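Nsp15 (Middle East respiratory syndrome-related coronavirus, PDB 5YVD) is a coronavirus endoribonuclease of the EndoU family that assembles as a hexamer and probably cleaves RNA at uridylate sites. Local coordinates at residues Gly100-Lys103 / Tyr104-Ile107; Tyr227-Glu230 / His231-Gly235; Gly250-Lys253 / Arg254-Gly258. All blocks are in the same frame, centred on the assembly; numbering follows the deposited sequence.

Contact 1: Gly100-Lys103 / Tyr104-Ile107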
loop_
_atom_site.group_PDB
_atom_site.type_symbol
_atom_site.label_atom_id
_atom_site.label_comp_id
_atom_site.label_asym_id
_atom_site.label_seq_id
_atom_site.Cartn_x
_atom_site.Cartn_y
_atom_site.Cartn_z
ATOM N N GLY A 100 17.716 -16.000 18.030
ATOM C CA GLY A 100 17.195 -17.323 18.225
ATOM C C GLY A 100 15.705 -17.331 18.369
ATOM O O GLY A 100 15.178 -18.083 19.174
ATOM N N VAL A 101 15.013 -16.519 17.580
ATOM C CA VAL A 101 13.541 -16.494 17.627
ATOM C C VAL A 101 12.875 -16.607 16.249
ATOM O O VAL A 101 11.913 -17.345 16.101
ATOM C CB VAL A 101 13.041 -15.214 18.325
ATOM C CG1 VAL A 101 11.529 -15.162 18.332
ATOM C CG2 VAL A 101 13.551 -15.157 19.745
ATOM N N CYS A 102 13.352 -15.845 15.267
ATOM C CA CYS A 102 12.771 -15.813 13.924
ATOM C C CYS A 102 13.932 -15.674 12.932
ATOM O O CYS A 102 14.772 -14.769 13.071
ATOM C CB CYS A 102 11.796 -14.641 13.815
ATOM S SG CYS A 102 11.194 -14.187 12.158
ATOM N N LYS A 103 13.990 -16.572 11.945
ATOM C CA LYS A 103 15.173 -16.654 11.052
ATOM C C LYS A 103 15.443 -15.360 10.282
ATOM O O LYS A 103 16.591 -15.001 10.030
ATOM C CB LYS A 103 15.071 -17.824 10.070
ATOM C CG LYS A 103 15.535 -19.170 10.620
ATOM C CD LYS A 103 14.973 -20.339 9.787
ATOM C CE LYS A 103 15.498 -20.365 8.337
ATOM N NZ LYS A 103 14.633 -21.148 7.402
ATOM N N TYR A 104 14.381 -14.659 9.934
ATOM C CA TYR A 104 14.501 -13.475 9.127
ATOM C C TYR A 104 15.107 -12.322 9.919
ATOM O O TYR A 104 15.857 -11.539 9.364
ATOM C CB TYR A 104 13.130 -13.103 8.564
ATOM C CG TYR A 104 13.169 -12.006 7.538
ATOM C CD1 TYR A 104 13.091 -10.673 7.925
ATOM C CD2 TYR A 104 13.299 -12.294 6.174
ATOM C CE1 TYR A 104 13.140 -9.658 6.990
ATOM C CE2 TYR A 104 13.359 -11.274 5.227
ATOM C CZ TYR A 104 13.265 -9.964 5.651
ATOM O OH TYR A 104 13.303 -8.932 4.765
ATOM N N THR A 105 14.814 -12.227 11.214
ATOM C CA THR A 105 15.304 -11.111 12.027
ATOM C C THR A 105 16.451 -11.431 13.004
ATOM O O THR A 105 16.992 -10.498 13.642
ATOM C CB THR A 105 14.172 -10.530 12.856
ATOM O OG1 THR A 105 13.533 -11.588 13.592
ATOM C CG2 THR A 105 13.183 -9.817 11.960
ATOM N N ASP A 106 16.789 -12.731 13.129
ATOM C CA ASP A 106 17.923 -13.211 13.948
ATOM C C ASP A 106 19.235 -12.667 13.449
ATOM O O ASP A 106 19.591 -12.828 12.282
ATOM C CB ASP A 106 18.044 -14.735 13.922
ATOM C CG ASP A 106 16.966 -15.437 14.733
ATOM O OD1 ASP A 106 16.240 -14.766 15.514
ATOM O OD2 ASP A 106 16.849 -16.683 14.585
ATOM N N ILE A 107 19.963 -12.018 14.335
ATOM C CA ILE A 107 21.356 -11.689 14.077
ATOM C C ILE A 107 22.222 -12.651 14.871
ATOM O O ILE A 107 21.760 -13.270 15.818
ATOM C CB ILE A 107 21.665 -10.255 14.484
ATOM C CG1 ILE A 107 21.542 -10.078 16.005
ATOM C CG2 ILE A 107 20.752 -9.313 13.723
ATOM C CD1 ILE A 107 21.692 -8.641 16.452
HETATM O O HOH W 1 20.341 -15.413 16.168
#
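Asp106 folds back over Cys102 in what is, as modelled, an alpha-turn within the loop between strands 92-93 and 115-118 of the Nsp15 middle domain. Cys102 O accepts from Asp106 N at 2.9 Å. A weak bond also joins Thr105 N to Cys102 O at 3.1 Å. The modelled position of this carbonyl oxygen is somewhat doubtful. Asp106 CG lies beside its own backbone N and anti to the carbonyl carbon (chi1 -73°), which turns the carboxylate to 100-103. OD1 of Asp106 then appears to bridge two amides. Asp106 OD1 lies 3.0 Å from Val101 N, in a nearly straight bond, and 3.1 Å from Cys102 N. The place of OD1 is also less certain, so these lengths are approximate. Cys102 turns its SG to the Tyr104 side, where SG lies 4.2 Å from Tyr104 CB. The Cys102 side chain packs on Glu56 and Leu57 of helix 51-59. The Tyr104 ring leads away to a subunit interface. There it makes a cation-pi contact with Lys34 of a second subunit and packs on Thr48 of a third. A water joins the ends of the turn: it accepts from Gly100 N at 3.3 Å and donates to Ile107 O at 2.6 Å.

Contact 2: Tyr227-Glu230 / His231-Gly235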
loop_
_atom_site.group_PDB
_atom_site.type_symbol
_atom_site.label_atom_id
_atom_site.label_comp_id
_atom_site.label_asym_id
_atom_site.label_seq_id
_atom_site.Cartn_x
_atom_site.Cartn_y
_atom_site.Cartn_z
ATOM N N TYR A 227 6.775 25.192 48.957
ATOM C CA TYR A 227 7.130 24.266 47.891
ATOM C C TYR A 227 6.272 24.371 46.620
ATOM O O TYR A 227 6.300 23.481 45.747
ATOM C CB TYR A 227 7.111 22.842 48.462
ATOM C CG TYR A 227 8.129 22.672 49.554
ATOM C CD1 TYR A 227 9.460 22.472 49.255
ATOM C CD2 TYR A 227 7.768 22.796 50.898
ATOM C CE1 TYR A 227 10.413 22.355 50.260
ATOM C CE2 TYR A 227 8.710 22.672 51.916
ATOM C CZ TYR A 227 10.031 22.449 51.587
ATOM O OH TYR A 227 10.971 22.315 52.573
ATOM N N ALA A 228 5.518 25.455 46.510
ATOM C CA ALA A 228 4.760 25.762 45.302
ATOM C C ALA A 228 3.885 24.636 44.762
ATOM O O ALA A 228 3.687 24.537 43.552
ATOM C CB ALA A 228 5.723 26.215 44.215
ATOM N N PHE A 229 3.331 23.799 45.631
ATOM C CA PHE A 229 2.532 22.662 45.161
ATOM C C PHE A 229 1.407 23.088 44.228
ATOM O O PHE A 229 1.019 22.343 43.329
ATOM C CB PHE A 229 1.979 21.845 46.334
ATOM C CG PHE A 229 2.683 20.550 46.523
ATOM C CD1 PHE A 229 1.975 19.358 46.601
ATOM C CD2 PHE A 229 4.077 20.508 46.555
ATOM C CE1 PHE A 229 2.648 18.149 46.730
ATOM C CE2 PHE A 229 4.752 19.300 46.676
ATOM C CZ PHE A 229 4.035 18.120 46.764
ATOM N N GLU A 230 0.879 24.282 44.456
ATOM C CA GLU A 230 -0.196 24.824 43.641
ATOM C C GLU A 230 0.269 24.806 42.188
ATOM O O GLU A 230 -0.375 24.198 41.323
ATOM C CB GLU A 230 -0.545 26.250 44.128
ATOM C CG GLU A 230 -2.014 26.574 44.422
ATOM C CD GLU A 230 -2.754 25.497 45.191
ATOM O OE1 GLU A 230 -2.951 25.670 46.406
ATOM O OE2 GLU A 230 -3.152 24.488 44.559
ATOM N N HIS A 231 1.425 25.417 41.945
ATOM C CA HIS A 231 2.016 25.467 40.598
ATOM C C HIS A 231 2.496 24.085 40.127
ATOM O O HIS A 231 2.087 23.602 39.067
ATOM C CB HIS A 231 3.198 26.453 40.573
ATOM C CG HIS A 231 3.727 26.740 39.202
ATOM N ND1 HIS A 231 3.211 27.730 38.393
ATOM C CD2 HIS A 231 4.731 26.174 38.501
ATOM C CE1 HIS A 231 3.873 27.763 37.251
ATOM N NE2 HIS A 231 4.804 26.830 37.294
ATOM N N VAL A 232 3.322 23.443 40.938
ATOM C CA VAL A 232 4.072 22.289 40.484
ATOM C C VAL A 232 3.181 21.048 40.348
ATOM O O VAL A 232 3.176 20.377 39.318
ATOM C CB VAL A 232 5.279 22.010 41.423
ATOM C CG1 VAL A 232 6.010 20.762 40.988
ATOM C CG2 VAL A 232 6.253 23.174 41.427
ATOM N N VAL A 233 2.419 20.744 41.381
ATOM C CA VAL A 233 1.662 19.498 41.408
ATOM C C VAL A 233 0.201 19.683 40.973
ATOM O O VAL A 233 -0.262 19.043 40.023
ATOM C CB VAL A 233 1.724 18.868 42.797
ATOM C CG1 VAL A 233 1.200 17.441 42.752
ATOM C CG2 VAL A 233 3.169 18.885 43.297
ATOM N N TYR A 234 -0.520 20.571 41.638
ATOM C CA TYR A 234 -1.929 20.794 41.299
ATOM C C TYR A 234 -2.094 21.314 39.900
ATOM O O TYR A 234 -3.043 20.943 39.212
ATOM C CB TYR A 234 -2.559 21.742 42.274
ATOM C CG TYR A 234 -2.761 21.098 43.598
ATOM C CD1 TYR A 234 -3.854 20.262 43.812
ATOM C CD2 TYR A 234 -1.859 21.292 44.636
ATOM C CE1 TYR A 234 -4.065 19.649 45.031
ATOM C CE2 TYR A 234 -2.059 20.688 45.853
ATOM C CZ TYR A 234 -3.163 19.867 46.043
ATOM O OH TYR A 234 -3.373 19.254 47.249
ATOM N N GLY A 235 -1.149 22.157 39.485
ATOM C CA GLY A 235 -1.180 22.797 38.172
ATOM C C GLY A 235 -1.901 24.119 38.271
ATOM O O GLY A 235 -2.820 24.262 39.056
#
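Val233 holds CG2 beside its own backbone N, with CG1 anti to that N (chi1 -168°), and this sets CG2 over the ring of Phe229. Phe229, with chi1 -106°, lays its ring alongside Val233. CG2 of Val233 sits 3.4 Å from the centroid of the Phe229 ring, only 5° off the ring normal. This is a centred CH-pi contact on one face. Near the ring plane of Phe229, the edge is approached by Tyr234 CE2.

These residues belong to helix 229-234 of the EndoU domain. Ala228 is its N-cap residue, and Ala228 O takes Val232 N at 2.9 Å. A wider pi-type turn follows. Here Phe229 O accepts two amides, Val233 N and Tyr234 N, each at 2.9 Å. The Tyr234 bond is the straighter of the two. Gly235, with positive phi, leaves the helix; its N makes a weak bond to Glu230 O.

The Glu230 chain bends at chi2 and brings its OE2 end near the Tyr234 ring. The approach is oblique, neither on a face nor at an edge. The firm polar partner is on the other oxygen: OE1 bonds to Ser215 OG in helix 215-221. Phe229 also packs on Ile219 of that helix and on Val300 of helix 296-304. The His231 side chain lies about 4 Å from a bound glycerol, probably from the crystallisation liquor.

Contact 3: Gly250-Lys253 / Arg254-Gly258. Unlike the reference sequence in segment 254-258: Arg254 (reference Lys).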
loop_
_atom_site.group_PDB
_atom_site.type_symbol
_atom_site.label_atom_id
_atom_site.label_comp_id
_atom_site.label_asym_id
_atom_site.label_seq_id
_atom_site.Cartn_x
_atom_site.Cartn_y
_atom_site.Cartn_z
ATOM N N GLY A 250 -0.945 14.507 40.081
ATOM C CA GLY A 250 -1.594 15.802 39.898
ATOM C C GLY A 250 -2.317 15.922 38.556
ATOM O O GLY A 250 -3.403 16.500 38.473
ATOM N N LEU A 251 -1.707 15.373 37.512
ATOM C CA LEU A 251 -2.339 15.309 36.204
ATOM C C LEU A 251 -3.558 14.401 36.215
ATOM O O LEU A 251 -4.594 14.750 35.642
ATOM C CB LEU A 251 -1.340 14.839 35.122
ATOM C CG LEU A 251 -1.909 14.502 33.744
ATOM C CD1 LEU A 251 -2.626 15.699 33.182
ATOM C CD2 LEU A 251 -0.847 14.058 32.766
ATOM N N TYR A 252 -3.432 13.227 36.820
ATOM C CA TYR A 252 -4.575 12.320 36.940
ATOM C C TYR A 252 -5.725 12.995 37.684
ATOM O O TYR A 252 -6.878 13.019 37.198
ATOM C CB TYR A 252 -4.172 11.056 37.682
ATOM C CG TYR A 252 -5.312 10.182 38.122
ATOM C CD1 TYR A 252 -5.660 10.092 39.452
ATOM C CD2 TYR A 252 -6.023 9.421 37.211
ATOM C CE1 TYR A 252 -6.696 9.284 39.860
ATOM C CE2 TYR A 252 -7.057 8.599 37.610
ATOM C CZ TYR A 252 -7.389 8.543 38.935
ATOM O OH TYR A 252 -8.415 7.739 39.358
ATOM N N LYS A 253 -5.415 13.551 38.853
ATOM C CA LYS A 253 -6.454 14.133 39.693
ATOM C C LYS A 253 -7.193 15.150 38.885
ATOM O O LYS A 253 -8.418 15.241 38.916
ATOM C CB LYS A 253 -5.855 14.815 40.922
ATOM C CG LYS A 253 -6.877 15.544 41.754
ATOM C CD LYS A 253 -6.292 16.013 43.064
ATOM C CE LYS A 253 -7.301 16.851 43.841
ATOM N NZ LYS A 253 -7.612 18.114 43.128
ATOM N N ARG A 254 -6.416 15.911 38.143
ATOM C CA ARG A 254 -6.941 16.999 37.386
ATOM C C ARG A 254 -7.877 16.522 36.299
ATOM O O ARG A 254 -9.007 16.972 36.219
ATOM C CB ARG A 254 -5.798 17.778 36.766
ATOM C CG ARG A 254 -6.255 18.837 35.787
ATOM C CD ARG A 254 -7.008 19.927 36.514
ATOM N NE ARG A 254 -7.841 20.695 35.613
ATOM C CZ ARG A 254 -8.630 21.694 35.991
ATOM N NH1 ARG A 254 -8.689 22.083 37.265
ATOM N NH2 ARG A 254 -9.361 22.308 35.078
ATOM N N GLN A 255 -7.396 15.608 35.468
ATOM C CA GLN A 255 -8.106 15.262 34.238
ATOM C C GLN A 255 -9.380 14.443 34.484
ATOM O O GLN A 255 -10.305 14.467 33.666
ATOM C CB GLN A 255 -7.174 14.550 33.268
ATOM C CG GLN A 255 -6.978 13.091 33.552
ATOM C CD GLN A 255 -8.056 12.249 32.946
ATOM O OE1 GLN A 255 -8.585 12.593 31.911
ATOM N NE2 GLN A 255 -8.384 11.133 33.585
ATOM N N GLN A 256 -9.403 13.727 35.607
ATOM C CA GLN A 256 -10.588 13.031 36.080
ATOM C C GLN A 256 -11.737 13.975 36.419
ATOM O O GLN A 256 -12.861 13.514 36.626
ATOM C CB GLN A 256 -10.254 12.225 37.326
ATOM C CG GLN A 256 -9.569 10.911 37.046
ATOM C CD GLN A 256 -10.517 9.736 37.120
ATOM O OE1 GLN A 256 -11.162 9.496 38.151
ATOM N NE2 GLN A 256 -10.587 8.977 36.042
ATOM N N GLU A 257 -11.457 15.277 36.505
ATOM C CA GLU A 257 -12.525 16.282 36.588
ATOM C C GLU A 257 -13.112 16.575 35.202
ATOM O O GLU A 257 -13.964 17.438 35.075
ATOM C CB GLU A 257 -12.028 17.588 37.254
ATOM C CG GLU A 257 -11.605 17.419 38.701
ATOM C CD GLU A 257 -10.917 18.645 39.294
ATOM O OE1 GLU A 257 -10.200 19.367 38.574
ATOM O OE2 GLU A 257 -11.063 18.873 40.507
ATOM N N GLY A 258 -12.608 15.905 34.167
ATOM C CA GLY A 258 -13.247 15.869 32.852
ATOM C C GLY A 258 -12.981 16.999 31.874
ATOM O O GLY A 258 -13.614 17.064 30.807
#
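The ring of Tyr252 carries the Gln256 side chain over one face. CG of Gln256 lies 3.9 Å from the centroid of the Tyr252 ring, 28° off the normal. Gln256 CG is thus shifted toward the rim, where Tyr252 CE2 is nearest at 3.5 Å. The Gln256 amide continues outward toward the hydroxyl end of the ring. Its plane is tilted only 17° from the ring plane, so the two flat groups run nearly parallel. The Tyr252 ring is also stacked with Phe200.

This is an i to i+4 pairing in the last part of helix 248-255 in the EndoU domain. The backbone bond from Gln256 N to Tyr252 O, 3.1 Å and nearly straight, keeps the two residues in step. One residue earlier, Gln255 N bonds to Leu251 O at 2.9 Å.

Gln256 CG sits beside its own backbone N (chi1 -80°), and a bend at chi2 carries the amide out past the rim, beside the hydroxyl of Tyr252. Arg254 replaces a reference lysine. Its chain bends at chi2 and leads away from segment 250-253. The guanidinium pairs with Glu279 of strand 273-279 and makes a cation-pi contact with Phe237. Glu257 OE1 lies 3.4 Å from Arg254 NH1, well out of the guanidinium plane. That pair is therefore held by charge alone, with no N-H aimed at the oxygen. Glu257 OE2 is 4.4 Å from Lys253 NZ, too far for a salt bridge. Two positive groups thus lie near this carboxylate, which probably favours its charged form.

The chain then closes a type I turn from Gln255 to Gly258. Gly258 has positive phi, and Gly258 N reaches Gln255 O at 2.8 Å.

How the contacts relate
Along the chain the three contacts come one after another; none encloses or crosses another. Each closes only a short local turn. Contact 1 shapes a middle-domain loop that packs against helix 51-59 and faces two other subunits. Contacts 2 and 3 lie on the opposite side of the chain's centre, in the endoribonuclease domain. The centre of contact 1 is about 49 Å from that of contact 2 and about 44 Å from that of contact 3. Contacts 2 and 3 sit on successive helices, 229-234 and 248-255, with centres about 14 Å apart and nearest atoms about 4 Å apart. Both helices meet Phe210 of helix 205-212, through Tyr234 and Lys253.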